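Local coordinates for putative secreted protein (Streptomyces coelicolor A3, PDB 2QF9) that is of unknown function but belongs to the DUF305 family of the ferritin clan and forms a two-subunit assembly of largely helical chains, at residues G11-M16 with G59-W64; E37-L42 with Q111-Y116; H20-E25 with A99-L104. One frame throughout, in Å; residues are numbered along the deposited sequence.

Interaction 1. Residues G11-M16 with G59-W64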
loop_
_atom_site.group_PDB
_atom_site.type_symbol
_atom_site.label_atom_id
_atom_site.label_comp_id
_atom_site.label_asym_id
_atom_site.label_seq_id
_atom_site.Cartn_x
_atom_site.Cartn_y
_atom_site.Cartn_z
ATOM N N GLY A 11 14.853 14.235 -0.080
ATOM C CA GLY A 11 15.547 13.243 -0.916
ATOM C C GLY A 11 15.277 11.829 -0.442
ATOM O O GLY A 11 15.025 10.940 -1.258
ATOM N N PHE A 12 15.319 11.613 0.868
ATOM C CA PHE A 12 15.034 10.282 1.402
ATOM C C PHE A 12 13.595 9.877 1.091
ATOM O O PHE A 12 13.357 8.756 0.646
ATOM C CB PHE A 12 15.328 10.176 2.902
ATOM C CG PHE A 12 14.978 8.833 3.491
ATOM C CD1 PHE A 12 15.823 7.730 3.309
ATOM C CD2 PHE A 12 13.784 8.674 4.206
ATOM C CE1 PHE A 12 15.488 6.485 3.876
ATOM C CE2 PHE A 12 13.426 7.445 4.767
ATOM C CZ PHE A 12 14.283 6.339 4.603
ATOM N N ALA A 13 12.649 10.798 1.298
ATOM C CA ALA A 13 11.240 10.531 0.966
ATOM C C ALA A 13 11.052 10.149 -0.504
ATOM O O ALA A 13 10.343 9.170 -0.801
ATOM C CB ALA A 13 10.344 11.720 1.341
ATOM N N ARG A 14 11.695 10.880 -1.421
ATOM C CA ARG A 14 11.611 10.575 -2.859
ATOM C C ARG A 14 12.223 9.210 -3.180
ATOM O O ARG A 14 11.587 8.344 -3.825
ATOM C CB ARG A 14 12.323 11.653 -3.688
ATOM C CG ARG A 14 11.549 12.941 -3.841
ATOM C CD ARG A 14 12.286 13.935 -4.730
ATOM N NE ARG A 14 11.587 15.216 -4.748
ATOM C CZ ARG A 14 12.001 16.337 -4.157
ATOM N NH1 ARG A 14 11.252 17.427 -4.236
ATOM N NH2 ARG A 14 13.159 16.383 -3.513
ATOM N N ASP A 15 13.459 9.018 -2.723
ATOM C CA ASP A 15 14.262 7.844 -3.076
ATOM C C ASP A 15 13.711 6.589 -2.423
ATOM O O ASP A 15 13.533 5.561 -3.088
ATOM C CB ASP A 15 15.722 8.050 -2.665
ATOM C CG ASP A 15 16.452 9.099 -3.525
ATOM O OD1 ASP A 15 15.906 9.586 -4.535
ATOM O OD2 ASP A 15 17.607 9.398 -3.182
HETATM N N MSE A 16 13.404 6.668 -1.132
HETATM C CA MSE A 16 12.898 5.484 -0.458
HETATM C C MSE A 16 11.499 5.130 -0.980
HETATM O O MSE A 16 11.133 3.953 -0.995
HETATM C CB MSE A 16 12.951 5.637 1.073
HETATM C CG MSE A 16 12.658 4.364 1.807
HETATM SE SE MSE A 16 13.943 2.904 1.411
HETATM C CE MSE A 16 15.168 3.346 2.806
ATOM N N GLY A 59 2.878 11.370 1.160
ATOM C CA GLY A 59 1.992 12.298 1.862
ATOM C C GLY A 59 2.750 13.475 2.468
ATOM O O GLY A 59 2.266 14.622 2.456
ATOM N N TRP A 60 3.957 13.205 2.968
ATOM C CA TRP A 60 4.800 14.289 3.507
ATOM C C TRP A 60 5.220 15.234 2.394
ATOM O O TRP A 60 5.096 16.459 2.519
ATOM C CB TRP A 60 6.003 13.749 4.301
ATOM C CG TRP A 60 5.607 12.969 5.541
ATOM C CD1 TRP A 60 4.442 13.094 6.262
ATOM C CD2 TRP A 60 6.369 11.947 6.191
ATOM N NE1 TRP A 60 4.438 12.209 7.330
ATOM C CE2 TRP A 60 5.608 11.495 7.305
ATOM C CE3 TRP A 60 7.629 11.376 5.949
ATOM C CZ2 TRP A 60 6.064 10.491 8.173
ATOM C CZ3 TRP A 60 8.082 10.361 6.818
ATOM C CH2 TRP A 60 7.296 9.935 7.914
ATOM N N LEU A 61 5.693 14.668 1.289
ATOM C CA LEU A 61 6.120 15.485 0.152
ATOM C C LEU A 61 4.956 16.366 -0.323
ATOM O O LEU A 61 5.137 17.550 -0.604
ATOM C CB LEU A 61 6.664 14.599 -0.974
ATOM C CG LEU A 61 8.022 13.935 -0.703
ATOM C CD1 LEU A 61 8.307 12.872 -1.756
ATOM C CD2 LEU A 61 9.166 14.978 -0.685
ATOM N N ASP A 62 3.756 15.787 -0.368
ATOM C CA ASP A 62 2.573 16.519 -0.779
ATOM C C ASP A 62 2.263 17.659 0.185
ATOM O O ASP A 62 2.103 18.805 -0.247
ATOM C CB ASP A 62 1.387 15.567 -0.919
ATOM C CG ASP A 62 1.417 14.791 -2.223
ATOM O OD1 ASP A 62 2.268 15.104 -3.104
ATOM O OD2 ASP A 62 0.588 13.865 -2.374
ATOM N N LEU A 63 2.215 17.344 1.482
ATOM C CA LEU A 63 1.940 18.331 2.529
ATOM C C LEU A 63 2.977 19.478 2.496
ATOM O O LEU A 63 2.638 20.664 2.711
ATOM C CB LEU A 63 1.953 17.651 3.895
ATOM C CG LEU A 63 1.530 18.444 5.138
ATOM C CD1 LEU A 63 0.051 18.748 5.126
ATOM C CD2 LEU A 63 1.855 17.656 6.386
ATOM N N TRP A 64 4.223 19.115 2.191
ATOM C CA TRP A 64 5.321 20.072 2.093
ATOM C C TRP A 64 5.380 20.820 0.751
ATOM O O TRP A 64 6.259 21.671 0.561
ATOM C CB TRP A 64 6.655 19.373 2.344
ATOM C CG TRP A 64 6.800 18.767 3.719
ATOM C CD1 TRP A 64 6.201 19.192 4.879
ATOM C CD2 TRP A 64 7.644 17.671 4.087
ATOM N NE1 TRP A 64 6.590 18.407 5.930
ATOM C CE2 TRP A 64 7.488 17.473 5.479
ATOM C CE3 TRP A 64 8.507 16.825 3.372
ATOM C CZ2 TRP A 64 8.164 16.452 6.177
ATOM C CZ3 TRP A 64 9.187 15.808 4.069
ATOM C CH2 TRP A 64 9.017 15.645 5.458
#
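Ala13 and Leu61 meet in the tight part of this contact, where the forked end of the leucine closes on a single methyl group. Leu61 CG lies 3.8 Å from Ala13 CB, and both branches reach the same methyl, CD1 at 3.9 Å and CD2 at 4.0 Å from Ala13 CB. Branch CD1 is shared: it also touches the aliphatic stem of Arg14, with CG of Arg14 3.9 Å from CD1 of Leu61, and the two side chains pass at about a right angle. Because Arg14 runs extended from CG to NE (chi2 -177°), only its hydrocarbon root rests on the leucine. In the conformer described, its guanidinium group is carried on to main-chain acceptors outside the contact, NE to Pro67 O and NH2 to Ala5 O, so the buried charge is probably eased by carbonyl oxygens.

Around this centre the fit is looser. The indoles of Trp60 and Trp64 stand off from segment 11-16. Trp64 instead lays one face over the carbonyl oxygen of Trp60, which sits 3.0 Å above the plane and toward the rim of the ring. Asp62, Leu63 and Trp64 are partly exposed, and this flank of segment 59-64 meets the second subunit: Trp60 NE1 bonds to Gly59 O of that subunit, a bond returned in the reverse sense, and Leu63 packs on its counterpart there.

The setting is a helical hairpin: helices 8-31 and 37-63 run antiparallel, joined by a short loop. No hydrogen bond crosses between the two segments. Cohesion here therefore rests on shape and exclusion of water, while the guanidinium of Arg14 turns to backbone oxygens elsewhere and the neighbouring Trp60 and Gly59 make the bonds between subunits.

Interaction 2. Residues E37-L42 with Q111-Y116. With EDO (1,2-ethanediol), chain D.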
loop_
_atom_site.group_PDB
_atom_site.type_symbol
_atom_site.label_atom_id
_atom_site.label_comp_id
_atom_site.label_asym_id
_atom_site.label_seq_id
_atom_site.Cartn_x
_atom_site.Cartn_y
_atom_site.Cartn_z
ATOM N N GLU A 37 3.051 -20.986 1.721
ATOM C CA GLU A 37 2.403 -20.098 2.705
ATOM C C GLU A 37 3.365 -19.121 3.411
ATOM O O GLU A 37 3.039 -17.942 3.584
ATOM C CB GLU A 37 1.579 -20.912 3.718
ATOM C CG GLU A 37 0.323 -21.547 3.114
ATOM C CD GLU A 37 -0.220 -22.726 3.924
ATOM O OE1 GLU A 37 -1.311 -22.575 4.501
ATOM O OE2 GLU A 37 0.418 -23.807 3.967
ATOM N N GLU A 38 4.540 -19.608 3.804
ATOM C CA GLU A 38 5.533 -18.779 4.517
ATOM C C GLU A 38 6.017 -17.626 3.667
ATOM O O GLU A 38 6.017 -16.464 4.111
ATOM C CB GLU A 38 6.746 -19.613 4.898
ATOM C CG GLU A 38 6.593 -20.397 6.158
ATOM C CD GLU A 38 7.867 -21.119 6.468
ATOM O OE1 GLU A 38 8.378 -21.821 5.569
ATOM O OE2 GLU A 38 8.370 -20.952 7.595
ATOM N N VAL A 39 6.401 -17.936 2.434
ATOM C CA VAL A 39 6.876 -16.885 1.512
ATOM C C VAL A 39 5.726 -15.971 1.087
ATOM O O VAL A 39 5.891 -14.746 1.055
ATOM C CB VAL A 39 7.638 -17.493 0.302
ATOM C CG1 VAL A 39 7.925 -16.435 -0.770
ATOM C CG2 VAL A 39 8.935 -18.133 0.799
ATOM N N ARG A 40 4.552 -16.539 0.810
ATOM C CA ARG A 40 3.392 -15.685 0.499
ATOM C C ARG A 40 3.043 -14.736 1.642
ATOM O O ARG A 40 2.706 -13.564 1.379
ATOM C CB ARG A 40 2.168 -16.517 0.086
ATOM C CG ARG A 40 2.273 -17.046 -1.352
ATOM C CD ARG A 40 1.139 -17.987 -1.717
ATOM N NE ARG A 40 -0.183 -17.553 -1.239
ATOM C CZ ARG A 40 -0.983 -16.713 -1.895
ATOM N NH1 ARG A 40 -0.622 -16.194 -3.063
ATOM N NH2 ARG A 40 -2.151 -16.400 -1.388
ATOM N N ARG A 41 3.150 -15.221 2.887
ATOM C CA ARG A 41 2.840 -14.387 4.064
ATOM C C ARG A 41 3.885 -13.284 4.209
ATOM O O ARG A 41 3.538 -12.130 4.468
ATOM C CB ARG A 41 2.732 -15.197 5.363
ATOM C CG ARG A 41 2.506 -14.331 6.598
ATOM C CD ARG A 41 1.148 -13.636 6.569
ATOM N NE ARG A 41 1.100 -12.440 7.419
ATOM C CZ ARG A 41 -0.015 -11.817 7.817
ATOM N NH1 ARG A 41 -1.223 -12.275 7.479
ATOM N NH2 ARG A 41 0.079 -10.727 8.570
ATOM N N LEU A 42 5.164 -13.643 4.050
ATOM C CA LEU A 42 6.224 -12.649 4.136
ATOM C C LEU A 42 6.009 -11.565 3.077
ATOM O O LEU A 42 6.077 -10.352 3.388
ATOM C CB LEU A 42 7.593 -13.310 3.951
ATOM C CG LEU A 42 8.796 -12.363 3.821
ATOM C CD1 LEU A 42 8.973 -11.458 5.078
ATOM C CD2 LEU A 42 10.057 -13.166 3.470
ATOM N N GLN A 111 11.788 -22.420 -6.747
ATOM C CA GLN A 111 12.766 -21.597 -7.456
ATOM C C GLN A 111 12.384 -20.108 -7.385
ATOM O O GLN A 111 13.250 -19.249 -7.176
ATOM C CB GLN A 111 12.920 -22.037 -8.911
ATOM C CG GLN A 111 13.660 -23.344 -9.118
ATOM C CD GLN A 111 13.997 -23.584 -10.586
ATOM O OE1 GLN A 111 13.638 -22.789 -11.460
ATOM N NE2 GLN A 111 14.700 -24.684 -10.862
ATOM N N ALA A 112 11.090 -19.817 -7.545
ATOM C CA ALA A 112 10.594 -18.437 -7.377
ATOM C C ALA A 112 10.770 -17.944 -5.940
ATOM O O ALA A 112 11.161 -16.786 -5.716
ATOM C CB ALA A 112 9.128 -18.331 -7.823
ATOM N N GLU A 113 10.480 -18.807 -4.967
ATOM C CA GLU A 113 10.666 -18.449 -3.554
ATOM C C GLU A 113 12.123 -18.058 -3.283
ATOM O O GLU A 113 12.411 -16.995 -2.709
ATOM C CB GLU A 113 10.279 -19.628 -2.648
ATOM C CG GLU A 113 8.798 -19.975 -2.692
ATOM C CD GLU A 113 8.539 -21.417 -2.272
ATOM O OE1 GLU A 113 9.185 -21.857 -1.309
ATOM O OE2 GLU A 113 7.702 -22.082 -2.910
ATOM N N VAL A 114 13.045 -18.916 -3.721
ATOM C CA VAL A 114 14.473 -18.674 -3.485
ATOM C C VAL A 114 14.904 -17.368 -4.143
ATOM O O VAL A 114 15.588 -16.538 -3.532
ATOM C CB VAL A 114 15.299 -19.877 -4.005
ATOM C CG1 VAL A 114 16.792 -19.532 -4.131
ATOM C CG2 VAL A 114 15.080 -21.085 -3.055
ATOM N N TYR A 115 14.498 -17.185 -5.385
ATOM C CA TYR A 115 14.942 -16.008 -6.148
ATOM C C TYR A 115 14.403 -14.724 -5.520
ATOM O O TYR A 115 15.132 -13.748 -5.393
ATOM C CB TYR A 115 14.536 -16.118 -7.612
ATOM C CG TYR A 115 15.352 -15.190 -8.499
ATOM C CD1 TYR A 115 16.732 -15.388 -8.645
ATOM C CD2 TYR A 115 14.762 -14.138 -9.182
ATOM C CE1 TYR A 115 17.496 -14.546 -9.453
ATOM C CE2 TYR A 115 15.511 -13.290 -9.984
ATOM C CZ TYR A 115 16.878 -13.498 -10.121
ATOM O OH TYR A 115 17.654 -12.667 -10.909
ATOM N N TYR A 116 13.146 -14.764 -5.079
ATOM C CA TYR A 116 12.518 -13.651 -4.353
ATOM C C TYR A 116 13.283 -13.339 -3.065
ATOM O O TYR A 116 13.596 -12.181 -2.776
ATOM C CB TYR A 116 11.067 -14.020 -4.027
ATOM C CG TYR A 116 10.381 -13.048 -3.111
ATOM C CD1 TYR A 116 9.916 -11.807 -3.588
ATOM C CD2 TYR A 116 10.212 -13.348 -1.743
ATOM C CE1 TYR A 116 9.278 -10.906 -2.741
ATOM C CE2 TYR A 116 9.584 -12.453 -0.884
ATOM C CZ TYR A 116 9.123 -11.229 -1.378
ATOM O OH TYR A 116 8.489 -10.354 -0.546
HETATM C C1 EDO D . 3.944 -24.463 3.309
HETATM O O1 EDO D . 2.918 -23.800 2.529
HETATM C C2 EDO D . 4.583 -23.554 4.363
HETATM O O2 EDO D . 5.105 -22.367 3.741
#
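Val39 supplies the apolar part, both its methyls facing helix 109-137. CG2 lies 3.9 Å from CG of Glu113 and rests on that stem alone, whereas CG1, anti to the backbone N (chi1 170°), touches both the stem and the Tyr116 ring, 4.0 Å from CD2 of Tyr116. One turn on, Leu42 CD2 comes to the edge of the Tyr116 ring, 4.4 Å from CE2 and near the ring plane.

The polar ends of these side chains bond outside the two segments. The Glu113 carboxylate is gripped by Thr34 OG1 and by a salt bridge to Arg168. Arg168 also binds Glu38, which probably eases the nearness of the two acidic groups. The phenol of Tyr116 is bonded to Ser27 OG.

A third kind of contact involves 1,2-ethanediol, probably from the crystallisation liquor, at the start of helix 37-63. Glu37 N donates to its O1, nearly straight at 169°. Glu38 N donates to its O2. O1 is also bonded to Glu37 OE2 in the conformer described, and Asp36 OD1 binds the diol too.

The axes of segments 37-42 and 111-116 approach to 10.7 Å, their N-to-C directions 40° apart, so two bundle helices run roughly the same way, consistent with the ferritin clan. Helix 8-31 adds Val30 and Met26 beside them, and helix 141-167 covers Leu42 with Met161 and Leu164.

Interaction 3. Residues H20-E25 with A99-L104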
loop_
_atom_site.group_PDB
_atom_site.type_symbol
_atom_site.label_atom_id
_atom_site.label_comp_id
_atom_site.label_asym_id
_atom_site.label_seq_id
_atom_site.Cartn_x
_atom_site.Cartn_y
_atom_site.Cartn_z
ATOM N N HIS A 20 10.732 1.399 -2.123
ATOM C CA HIS A 20 9.576 0.688 -1.566
ATOM C C HIS A 20 8.658 0.165 -2.682
ATOM O O HIS A 20 8.202 -0.994 -2.645
ATOM C CB HIS A 20 8.791 1.620 -0.636
ATOM C CG HIS A 20 9.290 1.628 0.779
ATOM N ND1 HIS A 20 10.606 1.361 1.120
ATOM C CD2 HIS A 20 8.641 1.873 1.940
ATOM C CE1 HIS A 20 10.729 1.412 2.435
ATOM N NE2 HIS A 20 9.558 1.736 2.955
ATOM N N GLN A 21 8.393 1.015 -3.671
ATOM C CA GLN A 21 7.560 0.633 -4.809
ATOM C C GLN A 21 8.025 -0.692 -5.442
ATOM O O GLN A 21 7.201 -1.559 -5.776
ATOM C CB GLN A 21 7.585 1.738 -5.866
ATOM C CG GLN A 21 6.698 1.457 -7.058
ATOM C CD GLN A 21 6.694 2.619 -8.035
ATOM O OE1 GLN A 21 7.731 2.974 -8.616
ATOM N NE2 GLN A 21 5.516 3.225 -8.224
ATOM N N GLN A 22 9.339 -0.833 -5.626
ATOM C CA GLN A 22 9.846 -2.071 -6.212
ATOM C C GLN A 22 9.651 -3.291 -5.296
ATOM O O GLN A 22 9.346 -4.387 -5.786
ATOM C CB GLN A 22 11.301 -1.923 -6.632
ATOM C CG GLN A 22 11.707 -3.074 -7.570
ATOM C CD GLN A 22 13.175 -3.097 -7.891
ATOM O OE1 GLN A 22 14.023 -3.222 -7.005
ATOM N NE2 GLN A 22 13.486 -2.984 -9.177
ATOM N N ALA A 23 9.833 -3.110 -3.985
ATOM C CA ALA A 23 9.597 -4.219 -3.041
ATOM C C ALA A 23 8.140 -4.694 -3.135
ATOM O O ALA A 23 7.855 -5.905 -3.161
ATOM C CB ALA A 23 9.901 -3.812 -1.629
ATOM N N VAL A 24 7.217 -3.739 -3.141
ATOM C CA VAL A 24 5.801 -4.053 -3.298
ATOM C C VAL A 24 5.564 -4.874 -4.587
ATOM O O VAL A 24 4.907 -5.921 -4.553
ATOM C CB VAL A 24 4.930 -2.755 -3.255
ATOM C CG1 VAL A 24 3.454 -3.096 -3.531
ATOM C CG2 VAL A 24 5.122 -2.047 -1.888
ATOM N N GLU A 25 6.102 -4.402 -5.710
ATOM C CA GLU A 25 5.983 -5.093 -7.000
ATOM C C GLU A 25 6.560 -6.518 -6.932
ATOM O O GLU A 25 5.921 -7.474 -7.395
ATOM C CB GLU A 25 6.660 -4.262 -8.107
ATOM C CG GLU A 25 6.733 -4.929 -9.476
ATOM C CD GLU A 25 5.366 -5.179 -10.146
ATOM O OE1 GLU A 25 4.306 -4.888 -9.539
ATOM O OE2 GLU A 25 5.372 -5.687 -11.296
ATOM N N ALA A 99 16.037 -6.971 -15.606
ATOM C CA ALA A 99 16.228 -8.383 -15.993
ATOM C C ALA A 99 15.922 -9.324 -14.816
ATOM O O ALA A 99 15.387 -10.419 -14.999
ATOM C CB ALA A 99 17.663 -8.621 -16.512
ATOM N N GLU A 100 16.300 -8.886 -13.619
ATOM C CA GLU A 100 16.013 -9.654 -12.388
ATOM C C GLU A 100 14.503 -9.725 -12.138
ATOM O O GLU A 100 13.955 -10.776 -11.773
ATOM C CB GLU A 100 16.731 -9.004 -11.196
ATOM C CG GLU A 100 18.232 -9.346 -11.186
ATOM C CD GLU A 100 19.028 -8.597 -10.127
ATOM O OE1 GLU A 100 18.610 -7.511 -9.676
ATOM O OE2 GLU A 100 20.110 -9.105 -9.768
HETATM N N MSE A 101 13.822 -8.597 -12.323
HETATM C CA MSE A 101 12.355 -8.562 -12.156
HETATM C C MSE A 101 11.661 -9.469 -13.177
HETATM O O MSE A 101 10.722 -10.183 -12.839
HETATM C CB MSE A 101 11.822 -7.131 -12.256
HETATM C CG MSE A 101 12.365 -6.191 -11.196
HETATM SE SE MSE A 101 11.777 -6.679 -9.376
HETATM C CE MSE A 101 9.925 -6.008 -9.504
ATOM N N LYS A 102 12.133 -9.444 -14.417
ATOM C CA LYS A 102 11.615 -10.329 -15.451
ATOM C C LYS A 102 11.839 -11.801 -15.078
ATOM O O LYS A 102 10.914 -12.617 -15.186
ATOM C CB LYS A 102 12.266 -10.020 -16.798
ATOM C CG LYS A 102 11.817 -10.967 -17.920
ATOM C CD LYS A 102 12.574 -10.702 -19.217
ATOM C CE LYS A 102 11.928 -11.468 -20.358
ATOM N NZ LYS A 102 12.218 -12.915 -20.223
ATOM N N LYS A 103 13.057 -12.127 -14.634
ATOM C CA LYS A 103 13.410 -13.501 -14.301
ATOM C C LYS A 103 12.481 -14.012 -13.212
ATOM O O LYS A 103 11.944 -15.114 -13.322
ATOM C CB LYS A 103 14.876 -13.624 -13.864
ATOM C CG LYS A 103 15.286 -15.040 -13.549
ATOM C CD LYS A 103 16.763 -15.107 -13.207
ATOM C CE LYS A 103 17.058 -16.266 -12.255
ATOM N NZ LYS A 103 16.900 -17.595 -12.888
ATOM N N LEU A 104 12.262 -13.193 -12.180
ATOM C CA LEU A 104 11.390 -13.581 -11.065
ATOM C C LEU A 104 10.020 -14.047 -11.560
ATOM O O LEU A 104 9.492 -15.074 -11.102
ATOM C CB LEU A 104 11.217 -12.416 -10.065
ATOM C CG LEU A 104 10.323 -12.702 -8.850
ATOM C CD1 LEU A 104 10.881 -13.835 -7.993
ATOM C CD2 LEU A 104 10.170 -11.437 -8.027
#
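The carboxamide of Gln22 turns one face to Met101, whose selenium lies over it, 4.1 Å from CD of Gln22 and displaced from the centre of the group. Met101 CG follows on the same side, 4.0 Å from NE2 of Gln22. At the rim of the amide, OE1 accepts a hydrogen bond from Ala96 N, which helps to hold the plane in this setting. The other flat group, the carboxylate of Glu25, is directed away from Met101 and leaves the contact to its CB and CG methylenes.

Met101, a selenomethionine here, is the piece that reaches across from helix 98-106. Its chain is bent at chi2 and chi3 (-66° and -76°), which curls the terminal methyl against the aliphatic stems of both Gln22 and Glu25: CE is 3.9 Å from CG of Gln22 and a close 3.4 Å from CG of Glu25. Helix 98-106 is a short addition lying against the outside of the bundle formed by the long helices, an all-helical build consistent with the ferritin clan. Met26 and Ile29 of helix 8-31 extend the apolar patch under Met101 and Leu104, and His123 of helix 109-137 flanks Gln22. All three touching residues are partly exposed, and no hydrogen bond joins the two segments directly. Glu25 also packs on Tyr44 of the second subunit.

How the interactions relate
The three contacts are spread along one elongated bundle. Interactions 1 and 2 lie on opposite sides of the chain's centre, their centres 30 Å apart, and use the two ends of helix 37-63. Centre to centre, interaction 3 stands 22 Å from interaction 1 and 13 Å from interaction 2. It touches interaction 2 directly where Tyr115 meets Lys103, a cation-pi pair, and where Leu104 packs against the backbone of helix 109-137. The segments follow in the order 11-16, 20-25, 37-42, 59-64, 99-104, 111-116, so each pairing crosses the other two. The contacts thus tie together helices far apart in sequence, and all three reach the second subunit, interaction 2 through Arg40.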